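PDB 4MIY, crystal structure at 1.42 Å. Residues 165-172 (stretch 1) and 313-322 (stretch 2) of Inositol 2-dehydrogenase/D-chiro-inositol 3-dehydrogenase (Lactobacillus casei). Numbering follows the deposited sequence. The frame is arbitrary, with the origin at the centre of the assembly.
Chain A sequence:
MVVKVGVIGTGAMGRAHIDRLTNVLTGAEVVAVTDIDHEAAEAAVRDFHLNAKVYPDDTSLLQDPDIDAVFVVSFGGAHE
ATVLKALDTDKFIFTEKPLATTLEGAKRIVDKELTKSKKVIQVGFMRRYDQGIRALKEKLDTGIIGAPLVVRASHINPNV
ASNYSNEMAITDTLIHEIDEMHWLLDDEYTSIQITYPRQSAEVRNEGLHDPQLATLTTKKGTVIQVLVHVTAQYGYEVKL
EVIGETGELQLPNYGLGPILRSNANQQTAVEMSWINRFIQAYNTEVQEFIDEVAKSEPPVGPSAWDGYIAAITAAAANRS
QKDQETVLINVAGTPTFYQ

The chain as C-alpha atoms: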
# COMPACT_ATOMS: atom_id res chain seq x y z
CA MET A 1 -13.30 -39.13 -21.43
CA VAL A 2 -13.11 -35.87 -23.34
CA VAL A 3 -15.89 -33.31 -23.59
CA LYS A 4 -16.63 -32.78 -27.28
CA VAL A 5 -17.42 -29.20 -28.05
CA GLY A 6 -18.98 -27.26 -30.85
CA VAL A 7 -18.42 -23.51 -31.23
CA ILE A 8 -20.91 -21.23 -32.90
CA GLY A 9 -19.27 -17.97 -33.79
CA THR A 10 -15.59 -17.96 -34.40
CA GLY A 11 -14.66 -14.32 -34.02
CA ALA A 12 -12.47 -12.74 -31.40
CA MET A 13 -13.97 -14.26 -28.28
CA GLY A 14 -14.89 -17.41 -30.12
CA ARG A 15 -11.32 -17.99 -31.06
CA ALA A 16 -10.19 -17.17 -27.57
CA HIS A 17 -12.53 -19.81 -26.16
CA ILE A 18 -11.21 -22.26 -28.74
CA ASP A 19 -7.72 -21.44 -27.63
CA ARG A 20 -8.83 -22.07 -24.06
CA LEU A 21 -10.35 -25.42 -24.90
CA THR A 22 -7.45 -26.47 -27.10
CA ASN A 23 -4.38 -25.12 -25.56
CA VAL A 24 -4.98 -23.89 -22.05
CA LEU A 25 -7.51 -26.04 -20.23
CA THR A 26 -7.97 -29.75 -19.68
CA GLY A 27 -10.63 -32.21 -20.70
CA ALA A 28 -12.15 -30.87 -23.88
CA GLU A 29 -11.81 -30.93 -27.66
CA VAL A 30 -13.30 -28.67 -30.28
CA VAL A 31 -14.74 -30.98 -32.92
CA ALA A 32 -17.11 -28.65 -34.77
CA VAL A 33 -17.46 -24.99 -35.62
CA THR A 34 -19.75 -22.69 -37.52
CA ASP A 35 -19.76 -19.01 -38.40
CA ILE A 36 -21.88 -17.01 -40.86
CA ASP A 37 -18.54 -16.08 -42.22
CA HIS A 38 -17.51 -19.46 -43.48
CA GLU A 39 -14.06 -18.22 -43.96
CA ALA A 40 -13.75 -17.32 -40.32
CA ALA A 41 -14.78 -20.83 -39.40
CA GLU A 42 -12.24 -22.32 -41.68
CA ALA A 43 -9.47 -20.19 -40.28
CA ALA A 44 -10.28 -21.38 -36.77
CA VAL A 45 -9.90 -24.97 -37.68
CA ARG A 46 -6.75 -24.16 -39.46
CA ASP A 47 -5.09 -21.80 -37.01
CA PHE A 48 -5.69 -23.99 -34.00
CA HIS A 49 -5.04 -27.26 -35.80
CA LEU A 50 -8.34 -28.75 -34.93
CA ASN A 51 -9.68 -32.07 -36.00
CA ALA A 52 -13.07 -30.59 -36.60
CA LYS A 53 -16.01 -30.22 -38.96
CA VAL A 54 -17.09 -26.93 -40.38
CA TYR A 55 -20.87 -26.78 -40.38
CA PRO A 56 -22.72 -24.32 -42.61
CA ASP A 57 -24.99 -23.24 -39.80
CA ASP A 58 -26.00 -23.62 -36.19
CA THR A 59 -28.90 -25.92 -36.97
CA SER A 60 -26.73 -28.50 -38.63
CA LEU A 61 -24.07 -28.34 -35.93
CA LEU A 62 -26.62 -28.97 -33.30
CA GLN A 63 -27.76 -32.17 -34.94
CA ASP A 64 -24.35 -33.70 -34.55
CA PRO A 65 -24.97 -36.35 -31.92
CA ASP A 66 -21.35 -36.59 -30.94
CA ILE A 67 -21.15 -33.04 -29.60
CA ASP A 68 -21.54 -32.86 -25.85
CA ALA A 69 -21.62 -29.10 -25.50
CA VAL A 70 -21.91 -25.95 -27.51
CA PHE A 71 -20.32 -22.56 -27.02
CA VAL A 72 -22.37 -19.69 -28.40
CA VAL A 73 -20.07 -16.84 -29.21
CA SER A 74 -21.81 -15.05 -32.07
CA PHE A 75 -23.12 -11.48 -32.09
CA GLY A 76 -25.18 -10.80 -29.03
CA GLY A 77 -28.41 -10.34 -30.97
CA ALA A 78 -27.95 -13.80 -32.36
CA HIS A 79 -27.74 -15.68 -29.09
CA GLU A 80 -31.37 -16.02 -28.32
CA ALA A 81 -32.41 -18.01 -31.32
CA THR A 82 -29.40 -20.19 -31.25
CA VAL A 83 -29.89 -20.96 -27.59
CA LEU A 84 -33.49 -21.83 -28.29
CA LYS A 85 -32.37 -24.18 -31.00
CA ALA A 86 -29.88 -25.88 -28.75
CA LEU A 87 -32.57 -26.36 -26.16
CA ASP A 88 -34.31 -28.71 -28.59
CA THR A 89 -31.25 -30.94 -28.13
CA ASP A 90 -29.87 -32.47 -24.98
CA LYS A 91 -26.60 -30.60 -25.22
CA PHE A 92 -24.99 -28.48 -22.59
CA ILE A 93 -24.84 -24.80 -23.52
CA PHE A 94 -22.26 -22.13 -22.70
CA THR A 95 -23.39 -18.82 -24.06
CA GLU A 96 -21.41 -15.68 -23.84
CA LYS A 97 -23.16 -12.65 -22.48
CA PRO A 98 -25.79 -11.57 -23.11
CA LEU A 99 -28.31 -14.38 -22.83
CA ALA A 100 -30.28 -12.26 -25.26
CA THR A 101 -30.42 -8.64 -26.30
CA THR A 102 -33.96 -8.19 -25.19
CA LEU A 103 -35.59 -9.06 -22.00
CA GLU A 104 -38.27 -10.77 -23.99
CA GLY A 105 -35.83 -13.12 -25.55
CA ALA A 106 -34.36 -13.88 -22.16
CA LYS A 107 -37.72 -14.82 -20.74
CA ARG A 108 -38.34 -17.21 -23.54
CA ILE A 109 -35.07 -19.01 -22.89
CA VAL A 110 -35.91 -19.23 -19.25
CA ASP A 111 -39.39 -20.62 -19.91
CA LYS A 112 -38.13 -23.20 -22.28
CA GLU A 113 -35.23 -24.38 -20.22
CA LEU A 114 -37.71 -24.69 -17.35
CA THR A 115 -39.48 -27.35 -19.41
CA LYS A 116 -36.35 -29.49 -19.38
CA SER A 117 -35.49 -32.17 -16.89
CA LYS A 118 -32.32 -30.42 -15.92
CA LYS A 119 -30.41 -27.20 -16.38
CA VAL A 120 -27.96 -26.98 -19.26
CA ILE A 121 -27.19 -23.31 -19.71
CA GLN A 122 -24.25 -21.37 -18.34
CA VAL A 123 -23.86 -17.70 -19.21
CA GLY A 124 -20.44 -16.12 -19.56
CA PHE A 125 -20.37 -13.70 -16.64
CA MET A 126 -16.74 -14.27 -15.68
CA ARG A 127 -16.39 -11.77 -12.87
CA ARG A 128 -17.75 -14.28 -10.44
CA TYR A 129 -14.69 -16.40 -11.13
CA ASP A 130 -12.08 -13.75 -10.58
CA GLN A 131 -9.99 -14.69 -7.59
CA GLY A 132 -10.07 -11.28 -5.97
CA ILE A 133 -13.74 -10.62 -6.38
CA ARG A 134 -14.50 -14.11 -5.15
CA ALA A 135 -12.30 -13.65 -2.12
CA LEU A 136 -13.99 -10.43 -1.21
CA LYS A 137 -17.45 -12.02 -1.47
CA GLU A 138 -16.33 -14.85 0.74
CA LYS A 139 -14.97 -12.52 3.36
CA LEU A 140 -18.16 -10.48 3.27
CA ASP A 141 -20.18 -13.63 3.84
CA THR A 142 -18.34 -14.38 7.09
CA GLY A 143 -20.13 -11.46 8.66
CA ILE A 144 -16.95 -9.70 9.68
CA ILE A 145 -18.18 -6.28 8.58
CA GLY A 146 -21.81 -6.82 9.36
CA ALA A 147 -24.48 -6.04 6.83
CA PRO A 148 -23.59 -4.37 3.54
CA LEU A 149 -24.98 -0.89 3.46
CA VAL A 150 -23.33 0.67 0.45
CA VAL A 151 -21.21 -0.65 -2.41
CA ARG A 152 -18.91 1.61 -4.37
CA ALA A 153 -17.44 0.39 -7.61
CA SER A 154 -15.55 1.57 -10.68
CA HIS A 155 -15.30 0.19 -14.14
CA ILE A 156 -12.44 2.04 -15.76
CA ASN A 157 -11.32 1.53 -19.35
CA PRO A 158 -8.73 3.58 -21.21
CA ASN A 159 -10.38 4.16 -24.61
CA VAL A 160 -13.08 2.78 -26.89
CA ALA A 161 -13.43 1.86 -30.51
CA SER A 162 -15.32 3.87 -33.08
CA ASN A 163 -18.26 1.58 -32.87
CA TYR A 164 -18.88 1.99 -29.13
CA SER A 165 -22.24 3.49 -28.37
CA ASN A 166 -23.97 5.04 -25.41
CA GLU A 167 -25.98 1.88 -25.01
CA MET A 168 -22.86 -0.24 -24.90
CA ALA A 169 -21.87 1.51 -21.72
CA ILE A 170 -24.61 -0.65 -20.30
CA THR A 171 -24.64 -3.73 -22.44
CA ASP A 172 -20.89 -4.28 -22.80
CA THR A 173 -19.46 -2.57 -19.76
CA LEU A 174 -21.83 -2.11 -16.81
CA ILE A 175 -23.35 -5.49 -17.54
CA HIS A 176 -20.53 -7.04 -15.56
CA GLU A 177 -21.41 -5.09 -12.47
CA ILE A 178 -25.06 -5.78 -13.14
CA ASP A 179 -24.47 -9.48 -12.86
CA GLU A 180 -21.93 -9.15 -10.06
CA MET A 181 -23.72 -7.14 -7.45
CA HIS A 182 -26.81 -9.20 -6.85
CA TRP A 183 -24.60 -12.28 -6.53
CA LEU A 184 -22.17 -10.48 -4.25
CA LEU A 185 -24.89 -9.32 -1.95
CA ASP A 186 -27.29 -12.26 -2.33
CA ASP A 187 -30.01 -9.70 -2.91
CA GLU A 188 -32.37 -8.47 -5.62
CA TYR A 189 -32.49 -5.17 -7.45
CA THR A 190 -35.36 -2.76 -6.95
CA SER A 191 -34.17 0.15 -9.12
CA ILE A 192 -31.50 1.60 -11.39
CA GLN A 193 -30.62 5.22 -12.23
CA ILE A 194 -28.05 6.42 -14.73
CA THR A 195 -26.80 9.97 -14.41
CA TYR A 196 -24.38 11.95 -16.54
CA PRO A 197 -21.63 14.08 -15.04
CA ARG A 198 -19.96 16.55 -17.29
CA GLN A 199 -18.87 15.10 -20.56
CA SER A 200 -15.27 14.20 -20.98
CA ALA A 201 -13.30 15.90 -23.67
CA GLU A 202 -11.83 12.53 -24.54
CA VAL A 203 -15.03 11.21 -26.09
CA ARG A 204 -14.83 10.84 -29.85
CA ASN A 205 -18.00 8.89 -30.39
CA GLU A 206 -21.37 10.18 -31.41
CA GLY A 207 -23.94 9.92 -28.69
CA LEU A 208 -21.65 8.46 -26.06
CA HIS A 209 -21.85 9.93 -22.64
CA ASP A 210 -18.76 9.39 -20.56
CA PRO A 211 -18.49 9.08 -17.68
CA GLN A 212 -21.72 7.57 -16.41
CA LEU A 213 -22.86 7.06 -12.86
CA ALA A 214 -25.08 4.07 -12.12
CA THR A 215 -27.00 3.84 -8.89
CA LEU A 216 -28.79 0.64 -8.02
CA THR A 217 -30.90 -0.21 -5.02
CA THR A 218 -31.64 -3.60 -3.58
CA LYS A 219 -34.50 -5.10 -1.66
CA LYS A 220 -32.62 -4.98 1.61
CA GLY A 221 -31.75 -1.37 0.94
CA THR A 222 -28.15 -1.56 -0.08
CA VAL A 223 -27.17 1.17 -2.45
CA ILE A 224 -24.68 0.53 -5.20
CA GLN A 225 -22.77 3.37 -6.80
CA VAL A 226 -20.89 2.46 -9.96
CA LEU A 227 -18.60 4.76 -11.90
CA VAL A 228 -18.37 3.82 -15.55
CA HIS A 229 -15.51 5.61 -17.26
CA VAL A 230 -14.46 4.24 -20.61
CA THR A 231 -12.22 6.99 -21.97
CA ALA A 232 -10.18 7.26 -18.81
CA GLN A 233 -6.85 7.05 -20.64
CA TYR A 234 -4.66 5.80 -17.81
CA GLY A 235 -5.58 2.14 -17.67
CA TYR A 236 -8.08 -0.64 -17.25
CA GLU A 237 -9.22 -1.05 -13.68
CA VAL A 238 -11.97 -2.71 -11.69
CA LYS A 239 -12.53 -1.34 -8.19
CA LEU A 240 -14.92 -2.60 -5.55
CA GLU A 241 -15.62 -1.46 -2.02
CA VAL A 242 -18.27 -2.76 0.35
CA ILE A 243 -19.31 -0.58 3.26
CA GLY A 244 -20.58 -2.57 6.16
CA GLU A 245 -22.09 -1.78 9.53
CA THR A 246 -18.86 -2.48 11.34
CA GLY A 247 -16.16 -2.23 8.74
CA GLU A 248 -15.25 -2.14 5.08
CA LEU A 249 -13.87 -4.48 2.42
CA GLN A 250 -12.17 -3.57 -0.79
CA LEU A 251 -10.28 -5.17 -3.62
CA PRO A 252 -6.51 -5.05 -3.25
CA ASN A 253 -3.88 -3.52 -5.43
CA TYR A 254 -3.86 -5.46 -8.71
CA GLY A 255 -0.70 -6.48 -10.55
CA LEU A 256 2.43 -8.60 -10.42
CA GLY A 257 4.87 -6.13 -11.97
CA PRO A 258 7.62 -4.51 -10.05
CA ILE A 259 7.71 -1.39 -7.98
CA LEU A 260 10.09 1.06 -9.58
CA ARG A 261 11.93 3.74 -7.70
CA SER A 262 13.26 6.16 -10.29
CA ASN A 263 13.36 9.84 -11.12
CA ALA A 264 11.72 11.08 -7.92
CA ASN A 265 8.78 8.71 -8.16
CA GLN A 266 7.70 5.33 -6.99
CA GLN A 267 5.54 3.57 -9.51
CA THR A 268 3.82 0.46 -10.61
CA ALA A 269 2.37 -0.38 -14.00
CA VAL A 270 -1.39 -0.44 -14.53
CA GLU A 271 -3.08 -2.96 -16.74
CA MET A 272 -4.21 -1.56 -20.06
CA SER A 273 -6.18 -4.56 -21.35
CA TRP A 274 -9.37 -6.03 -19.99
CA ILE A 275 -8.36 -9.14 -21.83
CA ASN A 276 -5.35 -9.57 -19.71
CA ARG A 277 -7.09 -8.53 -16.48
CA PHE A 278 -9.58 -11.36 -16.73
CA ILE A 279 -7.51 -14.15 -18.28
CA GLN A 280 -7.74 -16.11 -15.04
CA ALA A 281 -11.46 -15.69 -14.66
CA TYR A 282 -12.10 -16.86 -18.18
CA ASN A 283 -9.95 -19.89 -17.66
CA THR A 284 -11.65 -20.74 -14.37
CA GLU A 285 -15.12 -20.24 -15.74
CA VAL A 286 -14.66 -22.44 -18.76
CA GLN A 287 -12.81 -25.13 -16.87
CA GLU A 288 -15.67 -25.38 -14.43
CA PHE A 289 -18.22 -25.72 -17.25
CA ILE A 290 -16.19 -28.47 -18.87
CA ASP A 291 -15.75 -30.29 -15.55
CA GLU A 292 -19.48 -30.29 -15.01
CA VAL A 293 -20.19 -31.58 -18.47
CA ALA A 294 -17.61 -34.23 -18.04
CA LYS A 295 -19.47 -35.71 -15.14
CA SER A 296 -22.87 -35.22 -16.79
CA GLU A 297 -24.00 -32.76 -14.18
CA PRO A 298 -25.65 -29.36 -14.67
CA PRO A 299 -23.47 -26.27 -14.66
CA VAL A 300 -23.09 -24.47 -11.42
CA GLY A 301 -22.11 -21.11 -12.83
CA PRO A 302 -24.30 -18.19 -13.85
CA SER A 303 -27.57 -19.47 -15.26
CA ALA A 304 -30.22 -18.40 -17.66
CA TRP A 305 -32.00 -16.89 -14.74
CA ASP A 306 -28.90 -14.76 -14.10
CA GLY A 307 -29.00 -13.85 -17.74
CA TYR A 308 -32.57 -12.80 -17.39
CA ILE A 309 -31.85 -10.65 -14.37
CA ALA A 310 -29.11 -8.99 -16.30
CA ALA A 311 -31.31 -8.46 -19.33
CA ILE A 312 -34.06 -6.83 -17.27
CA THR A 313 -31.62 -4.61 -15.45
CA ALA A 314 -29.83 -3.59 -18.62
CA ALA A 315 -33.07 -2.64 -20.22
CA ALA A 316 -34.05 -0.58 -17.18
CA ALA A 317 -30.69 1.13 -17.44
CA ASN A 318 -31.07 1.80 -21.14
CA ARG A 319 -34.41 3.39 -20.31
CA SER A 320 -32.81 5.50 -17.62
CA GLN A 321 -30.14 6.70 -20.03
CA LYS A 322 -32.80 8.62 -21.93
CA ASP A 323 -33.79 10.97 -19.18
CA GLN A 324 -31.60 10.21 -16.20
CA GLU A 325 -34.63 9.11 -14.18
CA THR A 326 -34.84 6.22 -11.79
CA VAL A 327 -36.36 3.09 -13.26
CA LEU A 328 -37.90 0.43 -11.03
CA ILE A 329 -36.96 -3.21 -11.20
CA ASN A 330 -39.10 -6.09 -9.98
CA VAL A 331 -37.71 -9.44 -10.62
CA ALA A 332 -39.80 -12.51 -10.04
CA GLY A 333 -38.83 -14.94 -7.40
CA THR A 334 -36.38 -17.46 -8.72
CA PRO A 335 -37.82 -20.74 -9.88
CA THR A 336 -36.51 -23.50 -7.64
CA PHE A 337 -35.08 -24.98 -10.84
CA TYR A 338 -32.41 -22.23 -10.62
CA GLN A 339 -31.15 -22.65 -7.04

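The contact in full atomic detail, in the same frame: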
# COMPACT_ATOMS: atom_id res chain seq x y z
N SER A 165 -21.11 2.60 -28.48
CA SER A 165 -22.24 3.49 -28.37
C SER A 165 -22.62 3.75 -26.93
O SER A 165 -22.18 3.08 -26.05
CB SER A 165 -23.44 2.83 -29.06
OG SER A 165 -23.87 1.70 -28.36
N ASN A 166 -23.48 4.74 -26.72
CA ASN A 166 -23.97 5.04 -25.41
C ASN A 166 -24.60 3.83 -24.74
O ASN A 166 -24.47 3.65 -23.58
CB ASN A 166 -24.97 6.20 -25.43
CG ASN A 166 -25.12 6.84 -24.09
OD1 ASN A 166 -24.14 7.20 -23.49
ND2 ASN A 166 -26.33 6.98 -23.62
N GLU A 167 -25.30 3.03 -25.53
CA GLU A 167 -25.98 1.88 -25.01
C GLU A 167 -25.01 0.79 -24.57
O GLU A 167 -25.28 0.07 -23.67
CB GLU A 167 -26.96 1.40 -26.05
CG GLU A 167 -28.09 2.41 -26.35
CD GLU A 167 -27.75 3.64 -27.29
OE1 GLU A 167 -26.73 3.70 -27.98
OE2 GLU A 167 -28.55 4.57 -27.30
N MET A 168 -23.89 0.71 -25.24
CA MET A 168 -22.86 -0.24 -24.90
C MET A 168 -22.20 0.02 -23.55
O MET A 168 -21.64 -0.86 -22.98
CB MET A 168 -21.82 -0.32 -25.99
CG MET A 168 -22.32 -1.11 -27.18
SD MET A 168 -21.54 -0.79 -28.74
CE MET A 168 -19.96 -1.45 -28.49
N ALA A 169 -22.31 1.23 -23.07
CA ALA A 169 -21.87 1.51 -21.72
C ALA A 169 -22.61 0.63 -20.75
O ALA A 169 -22.09 0.28 -19.75
CB ALA A 169 -22.07 2.97 -21.37
N ILE A 170 -23.84 0.30 -21.08
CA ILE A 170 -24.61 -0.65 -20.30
C ILE A 170 -24.34 -2.09 -20.76
O ILE A 170 -23.90 -2.90 -20.02
CB ILE A 170 -26.14 -0.37 -20.35
CG1 ILE A 170 -26.47 1.07 -20.02
CG2 ILE A 170 -26.91 -1.31 -19.46
CD1 ILE A 170 -25.90 1.59 -18.77
N THR A 171 -24.58 -2.37 -22.02
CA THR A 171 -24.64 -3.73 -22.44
C THR A 171 -23.28 -4.44 -22.52
O THR A 171 -23.23 -5.63 -22.43
CB THR A 171 -25.38 -3.87 -23.80
OG1 THR A 171 -24.70 -3.12 -24.79
CG2 THR A 171 -26.75 -3.39 -23.69
N ASP A 172 -22.21 -3.69 -22.68
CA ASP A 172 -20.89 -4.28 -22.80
C ASP A 172 -20.02 -4.08 -21.55
O ASP A 172 -19.18 -4.86 -21.26
CB ASP A 172 -20.16 -3.75 -24.03
CG ASP A 172 -20.68 -4.35 -25.33
OD1 ASP A 172 -21.52 -5.26 -25.27
OD2 ASP A 172 -20.25 -3.94 -26.39
N THR A 313 -32.30 -5.72 -16.06
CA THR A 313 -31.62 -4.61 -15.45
C THR A 313 -30.99 -3.72 -16.52
O THR A 313 -31.03 -2.54 -16.44
CB THR A 313 -30.61 -5.12 -14.45
OG1 THR A 313 -31.27 -5.89 -13.46
CG2 THR A 313 -29.91 -3.99 -13.78
N ALA A 314 -30.42 -4.34 -17.53
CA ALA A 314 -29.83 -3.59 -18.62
C ALA A 314 -30.86 -2.78 -19.38
O ALA A 314 -30.62 -1.70 -19.79
CB ALA A 314 -29.10 -4.50 -19.56
N ALA A 315 -32.03 -3.34 -19.54
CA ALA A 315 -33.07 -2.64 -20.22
C ALA A 315 -33.58 -1.47 -19.38
O ALA A 315 -33.85 -0.43 -19.90
CB ALA A 315 -34.16 -3.60 -20.54
N ALA A 316 -33.69 -1.67 -18.08
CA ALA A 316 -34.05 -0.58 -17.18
C ALA A 316 -33.00 0.54 -17.25
O ALA A 316 -33.33 1.68 -17.22
CB ALA A 316 -34.23 -1.08 -15.79
N ALA A 317 -31.75 0.17 -17.36
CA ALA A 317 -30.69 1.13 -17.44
C ALA A 317 -30.70 1.87 -18.76
O ALA A 317 -30.47 3.05 -18.81
CB ALA A 317 -29.38 0.42 -17.24
N ASN A 318 -30.93 1.14 -19.84
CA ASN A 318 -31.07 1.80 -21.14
C ASN A 318 -32.26 2.80 -21.14
O ASN A 318 -32.17 3.87 -21.69
CB ASN A 318 -31.14 0.80 -22.28
CG ASN A 318 -29.81 0.12 -22.56
OD1 ASN A 318 -29.76 -1.07 -22.84
ND2 ASN A 318 -28.74 0.87 -22.54
N ARG A 319 -33.31 2.48 -20.43
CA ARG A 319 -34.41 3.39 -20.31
C ARG A 319 -33.99 4.62 -19.54
O ARG A 319 -34.24 5.72 -19.94
CB ARG A 319 -35.57 2.69 -19.64
CG ARG A 319 -36.79 3.53 -19.42
CD ARG A 319 -38.04 2.69 -19.13
NE ARG A 319 -38.15 1.48 -19.92
CZ ARG A 319 -38.83 1.40 -21.06
NH1 ARG A 319 -39.48 2.45 -21.54
NH2 ARG A 319 -38.89 0.26 -21.72
N SER A 320 -33.27 4.41 -18.44
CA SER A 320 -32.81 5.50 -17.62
C SER A 320 -31.86 6.42 -18.35
O SER A 320 -31.85 7.58 -18.10
CB SER A 320 -32.13 4.97 -16.34
OG SER A 320 -31.83 6.02 -15.46
N GLN A 321 -31.08 5.89 -19.27
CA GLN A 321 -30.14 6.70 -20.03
C GLN A 321 -30.80 7.82 -20.84
O GLN A 321 -30.18 8.75 -21.20
CB GLN A 321 -29.32 5.84 -20.97
CG GLN A 321 -28.17 5.06 -20.35
CD GLN A 321 -27.40 4.27 -21.37
OE1 GLN A 321 -27.96 3.61 -22.20
NE2 GLN A 321 -26.10 4.34 -21.30
N LYS A 322 -32.07 7.64 -21.14
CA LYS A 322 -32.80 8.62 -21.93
C LYS A 322 -33.01 9.88 -21.19
O LYS A 322 -32.77 10.92 -21.72
CB LYS A 322 -34.13 8.06 -22.44
CG LYS A 322 -34.00 6.93 -23.36
CD LYS A 322 -35.29 6.09 -23.37
CE LYS A 322 -35.37 5.15 -24.55
NZ LYS A 322 -34.28 5.51 -25.51

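The first turn of a helix in stretch 1 lies almost antiparallel to the helix of stretch 2, residues 313-322, with their N-to-C directions 171° apart and their axes approaching to 9.4 Å. Advancing along stretch 1 therefore means stepping back along stretch 2: the CA of Glu167 lies 6.4 Å from the CA of Asn318, and the CA of Ile170 lies 6.2 Å from the CA of Ala314. The contact is compact, burying 341 Å² over both sides.

Ser165 does not reach stretch 2 but organises the turn that does. Ser165 OG accepts from Met168 N at 3.3 Å, a capping bond at the turn that leads into the helix.

Asn166 supplies the polar anchor through its backbone. Gln321 NE2 donates to Asn166 O at 2.9 Å with an N-H...O angle of 154°, the one hydrogen bond between the stretches. Asn166 O also accepts from Ala169 N at 3.3 Å, so it serves both its own turn and the neighbouring helix. The Asn166 side chain points toward stretch 2, but its amide nitrogen and oxygen find hydrogen-bond partners elsewhere in the structure.

Glu167 sits at the exposed margin, Glu167 CA lying 3.8 Å from Gln321 OE1 and its carboxylate unpaired with any group of stretch 2. Gln321 OE1 is instead held within its own helix by Asn318 ND2, a 2.9 Å hydrogen bond that links the two amide side chains about one turn apart. The Gln321 amide thus uses both ends: its oxygen accepts from Asn318 and its nitrogen donates to Asn166 O. Met168 points away from stretch 2, and the small Ala169 only grazes it.

Ile170 is the knob of the packing. Its side chain, m at both chi1 and chi2, points toward stretch 2 and enters a hole formed by Ala314, Ala317, Asn318 and Gln321. Ile170 CG2 lies 3.7 Å from Ala317 CB and 3.9 Å from Ala314 CB, apolar contacts between methyl groups. Ile170 CG1 meets the polar part of the hole, 3.4 Å from Asn318 ND2 and 3.5 Å from Gln321 NE2; these are van der Waals contacts, so the bonded amides also serve as packing surface.

Thr171, whose CA-to-CB bond points sideways, closes the contact with Thr171 CG2 3.9 Å from Asn318 OD1. Beyond it, Asp172 is out of reach; Asp172 N donates to Met168 O at 2.9 Å, and the helix, which includes a wider pi-type turn at 169-172, continues beyond it.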